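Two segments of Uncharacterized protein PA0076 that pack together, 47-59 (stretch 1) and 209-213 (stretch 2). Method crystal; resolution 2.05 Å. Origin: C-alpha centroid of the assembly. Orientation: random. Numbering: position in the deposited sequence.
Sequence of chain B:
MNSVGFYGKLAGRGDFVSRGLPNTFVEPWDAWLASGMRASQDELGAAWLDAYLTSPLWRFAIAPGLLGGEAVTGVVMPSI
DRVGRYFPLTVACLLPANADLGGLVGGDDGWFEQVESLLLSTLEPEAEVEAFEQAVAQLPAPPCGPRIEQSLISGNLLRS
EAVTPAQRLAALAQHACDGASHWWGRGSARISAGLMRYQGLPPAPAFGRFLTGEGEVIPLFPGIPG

Stretch 1 (47-59) AWLDAYLTSPLWR
Stretch 2, residues 209-213: RFLTG

Residues 47-59 run from a helix (through Leu53) by way of a turn into a strand that includes Trp58 and Arg59; residues 209-213 form a short helical segment, 209-212, closed by Gly213, whose phi of 61° suits glycine and whose N bonds back to Arg209 O at 2.8 Å. The two stretches bury 364 Å² between them, with closest register at Ser55 and Leu211, CA to CA 4.8 Å. Leu211 (chi1 -36°, chi2 t) is the most heavily covered residue, its branched side chain meeting three residues of the helix.

Trp48 (chi1 t, chi2 80°) starts with its CA-to-CB bond pointing away, yet its indole end returns to Leu211, NE1 to CD1 3.6 Å; its NE1 is hydrogen-bonded elsewhere in the structure. Leu49, Asp50 and Leu53 make no contact with the second stretch. Ala51 points toward it, and its small methyl allows close packing: CB lies 4.0 Å from Leu211 CB and also 4.0 Å from Thr212 CG2, Thr212 having chi1 p. Tyr52 (chi1 t, chi2 -107°) points away at CB but presents its ring edge to Leu211, CD2 to CD2 4.3 Å.

Thr54 leaves helical phi/psi (-108/12). With chi1 p, its OG1 donates to Asp50 O at 2.9 Å and also accepts from water 1 at 3.0 Å. That water donates to Ala51 O and Leu211 O, each 2.6 Å away, and so bridges two carbonyl oxygens that lie 3.7 Å apart and cannot bond directly. Ser55 (phi/psi -78/158, chi1 p) folds OG back to donate to Tyr52 O at 2.6 Å, while its CB sits 3.7 Å from Leu211 CA; the small side chain fits this close backbone approach. Pro56 (-64/163, C-gamma exo) keeps the chain extended and brings CD to 3.5 Å from Phe210 O. Water 2 donates to Ser55 OG at 3.0 Å and Pro56 O at 2.6 Å, and weakly to Phe210 O at 3.5 Å.

Leu57 is out of reach, but Trp58 (-108/120, chi1 m, chi2 104°) turns toward the second stretch and makes the one direct hydrogen bond between them: NE1 donates to Phe210 O at 3.0 Å, with an N-H...O angle of 156°. Phe210 (chi1 m, chi2 -60°) directs its ring edge at the face of the indole, with CD1 3.8 Å from Trp58 CE2; the centroids of its ring and the five-membered ring are 4.9 Å apart, with planes at 62°. The indole thus combines a polar anchor with an apolar surface. Arg59 makes no contact across the interface.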

# COMPACT_ATOMS: atom_id res chain seq x y z
N ALA B 47 2.52 -24.57 27.30
CA ALA B 47 3.48 -24.12 26.29
C ALA B 47 3.69 -22.61 26.22
O ALA B 47 4.57 -22.15 25.49
CB ALA B 47 3.05 -24.64 24.92
N TRP B 48 2.88 -21.84 26.95
CA TRP B 48 2.87 -20.38 26.79
C TRP B 48 4.22 -19.74 27.13
O TRP B 48 4.75 -18.88 26.37
CB TRP B 48 1.79 -19.74 27.68
CG TRP B 48 1.78 -18.25 27.49
CD1 TRP B 48 1.19 -17.56 26.44
CD2 TRP B 48 2.38 -17.26 28.32
NE1 TRP B 48 1.43 -16.21 26.58
CE2 TRP B 48 2.14 -15.99 27.71
CE3 TRP B 48 3.09 -17.29 29.51
CZ2 TRP B 48 2.59 -14.81 28.27
CZ3 TRP B 48 3.56 -16.09 30.05
CH2 TRP B 48 3.30 -14.88 29.43
N LEU B 49 4.77 -20.11 28.30
CA LEU B 49 5.90 -19.38 28.88
C LEU B 49 7.18 -19.52 28.06
O LEU B 49 7.89 -18.54 27.82
CB LEU B 49 6.10 -19.78 30.32
CG LEU B 49 7.27 -19.13 31.02
CD1 LEU B 49 7.12 -17.63 31.15
CD2 LEU B 49 7.46 -19.80 32.38
N ASP B 50 7.38 -20.71 27.54
CA ASP B 50 8.48 -20.99 26.62
C ASP B 50 8.41 -20.21 25.34
O ASP B 50 9.43 -19.67 24.85
CB ASP B 50 8.46 -22.48 26.28
CG ASP B 50 8.82 -23.38 27.50
OD1 ASP B 50 9.16 -22.85 28.60
OD2 ASP B 50 8.73 -24.63 27.37
N ALA B 51 7.21 -20.16 24.77
CA ALA B 51 6.97 -19.33 23.55
C ALA B 51 7.23 -17.84 23.77
O ALA B 51 7.94 -17.19 22.96
CB ALA B 51 5.51 -19.55 23.08
N TYR B 52 6.64 -17.31 24.83
CA TYR B 52 6.73 -15.92 25.23
C TYR B 52 8.20 -15.46 25.43
O TYR B 52 8.65 -14.43 24.89
CB TYR B 52 5.95 -15.69 26.51
CG TYR B 52 6.02 -14.27 27.13
CD1 TYR B 52 6.76 -14.01 28.30
CD2 TYR B 52 5.32 -13.19 26.57
CE1 TYR B 52 6.81 -12.73 28.90
CE2 TYR B 52 5.37 -11.91 27.15
CZ TYR B 52 6.11 -11.69 28.32
OH TYR B 52 6.12 -10.47 28.90
N LEU B 53 8.91 -16.24 26.24
CA LEU B 53 10.32 -15.93 26.63
C LEU B 53 11.26 -15.89 25.48
O LEU B 53 12.22 -15.11 25.51
CB LEU B 53 10.79 -16.98 27.57
CG LEU B 53 10.67 -16.73 29.05
CD1 LEU B 53 9.75 -15.68 29.52
CD2 LEU B 53 10.38 -18.07 29.70
N THR B 54 11.02 -16.68 24.45
CA THR B 54 11.93 -16.70 23.33
C THR B 54 11.39 -16.05 22.07
O THR B 54 11.94 -16.29 20.99
CB THR B 54 12.27 -18.12 22.96
OG1 THR B 54 11.05 -18.81 22.65
CG2 THR B 54 13.00 -18.82 24.13
N SER B 55 10.27 -15.32 22.19
CA SER B 55 9.60 -14.73 21.07
C SER B 55 10.36 -13.44 20.66
O SER B 55 11.11 -12.86 21.46
CB SER B 55 8.15 -14.39 21.43
OG SER B 55 8.10 -13.52 22.54
N PRO B 56 10.17 -13.00 19.40
CA PRO B 56 10.84 -11.80 18.89
C PRO B 56 10.50 -10.48 19.53
O PRO B 56 9.49 -10.29 20.25
CB PRO B 56 10.38 -11.72 17.44
CG PRO B 56 10.02 -13.13 17.11
CD PRO B 56 9.35 -13.63 18.36
N LEU B 57 11.40 -9.55 19.26
CA LEU B 57 11.10 -8.16 19.46
C LEU B 57 10.43 -7.74 18.15
O LEU B 57 10.95 -8.08 17.04
CB LEU B 57 12.38 -7.36 19.71
CG LEU B 57 12.89 -7.44 21.16
CD1 LEU B 57 13.48 -8.83 21.50
CD2 LEU B 57 13.90 -6.36 21.39
N TRP B 58 9.24 -7.11 18.29
CA TRP B 58 8.48 -6.63 17.17
C TRP B 58 8.52 -5.11 17.09
O TRP B 58 8.13 -4.40 17.97
CB TRP B 58 7.06 -7.14 17.24
CG TRP B 58 7.00 -8.61 17.11
CD1 TRP B 58 6.79 -9.50 18.10
CD2 TRP B 58 7.09 -9.35 15.91
NE1 TRP B 58 6.78 -10.79 17.60
CE2 TRP B 58 6.93 -10.72 16.25
CE3 TRP B 58 7.21 -9.00 14.56
CZ2 TRP B 58 6.96 -11.73 15.30
CZ3 TRP B 58 7.29 -9.99 13.63
CH2 TRP B 58 7.17 -11.35 14.01
N ARG B 59 9.03 -4.64 15.99
CA ARG B 59 8.93 -3.25 15.59
C ARG B 59 7.51 -3.06 15.00
O ARG B 59 6.99 -3.98 14.42
CB ARG B 59 9.93 -3.00 14.49
CG ARG B 59 11.34 -3.35 14.87
CD ARG B 59 12.27 -3.42 13.70
NE ARG B 59 13.60 -3.91 14.12
CZ ARG B 59 14.64 -4.03 13.31
NH1 ARG B 59 14.57 -3.61 12.06
NH2 ARG B 59 15.79 -4.49 13.75
N ARG B 209 0.40 -15.54 17.60
CA ARG B 209 1.22 -15.66 16.40
C ARG B 209 2.50 -14.84 16.55
O ARG B 209 3.52 -15.22 16.00
CB ARG B 209 0.44 -15.24 15.10
CG ARG B 209 -0.57 -16.34 14.66
CD ARG B 209 -2.12 -16.09 14.74
NE ARG B 209 -2.55 -15.29 13.62
CZ ARG B 209 -3.80 -15.00 13.21
NH1 ARG B 209 -4.93 -15.49 13.73
NH2 ARG B 209 -3.89 -14.17 12.19
N PHE B 210 2.45 -13.78 17.34
CA PHE B 210 3.68 -13.02 17.68
C PHE B 210 4.67 -13.86 18.52
O PHE B 210 5.84 -13.46 18.66
CB PHE B 210 3.38 -11.80 18.53
CG PHE B 210 2.66 -10.71 17.80
CD1 PHE B 210 3.23 -10.10 16.69
CD2 PHE B 210 1.42 -10.26 18.26
CE1 PHE B 210 2.56 -9.04 16.03
CE2 PHE B 210 0.72 -9.22 17.59
CZ PHE B 210 1.28 -8.64 16.47
N LEU B 211 4.18 -14.93 19.15
CA LEU B 211 5.01 -15.78 20.05
C LEU B 211 5.41 -17.06 19.36
O LEU B 211 6.49 -17.54 19.60
CB LEU B 211 4.37 -16.07 21.41
CG LEU B 211 3.54 -14.97 22.10
CD1 LEU B 211 2.78 -15.49 23.33
CD2 LEU B 211 4.32 -13.76 22.46
N THR B 212 4.59 -17.59 18.46
CA THR B 212 4.89 -18.85 17.88
C THR B 212 5.09 -18.83 16.40
O THR B 212 5.64 -19.79 15.85
CB THR B 212 3.77 -19.86 18.19
OG1 THR B 212 2.62 -19.54 17.41
CG2 THR B 212 3.43 -19.81 19.63
N GLY B 213 4.66 -17.77 15.73
CA GLY B 213 4.59 -17.78 14.27
C GLY B 213 3.68 -18.84 13.66
O GLY B 213 3.69 -19.08 12.46
O HOH W 1 8.79 -18.22 20.72
O HOH W 2 7.19 -11.20 20.89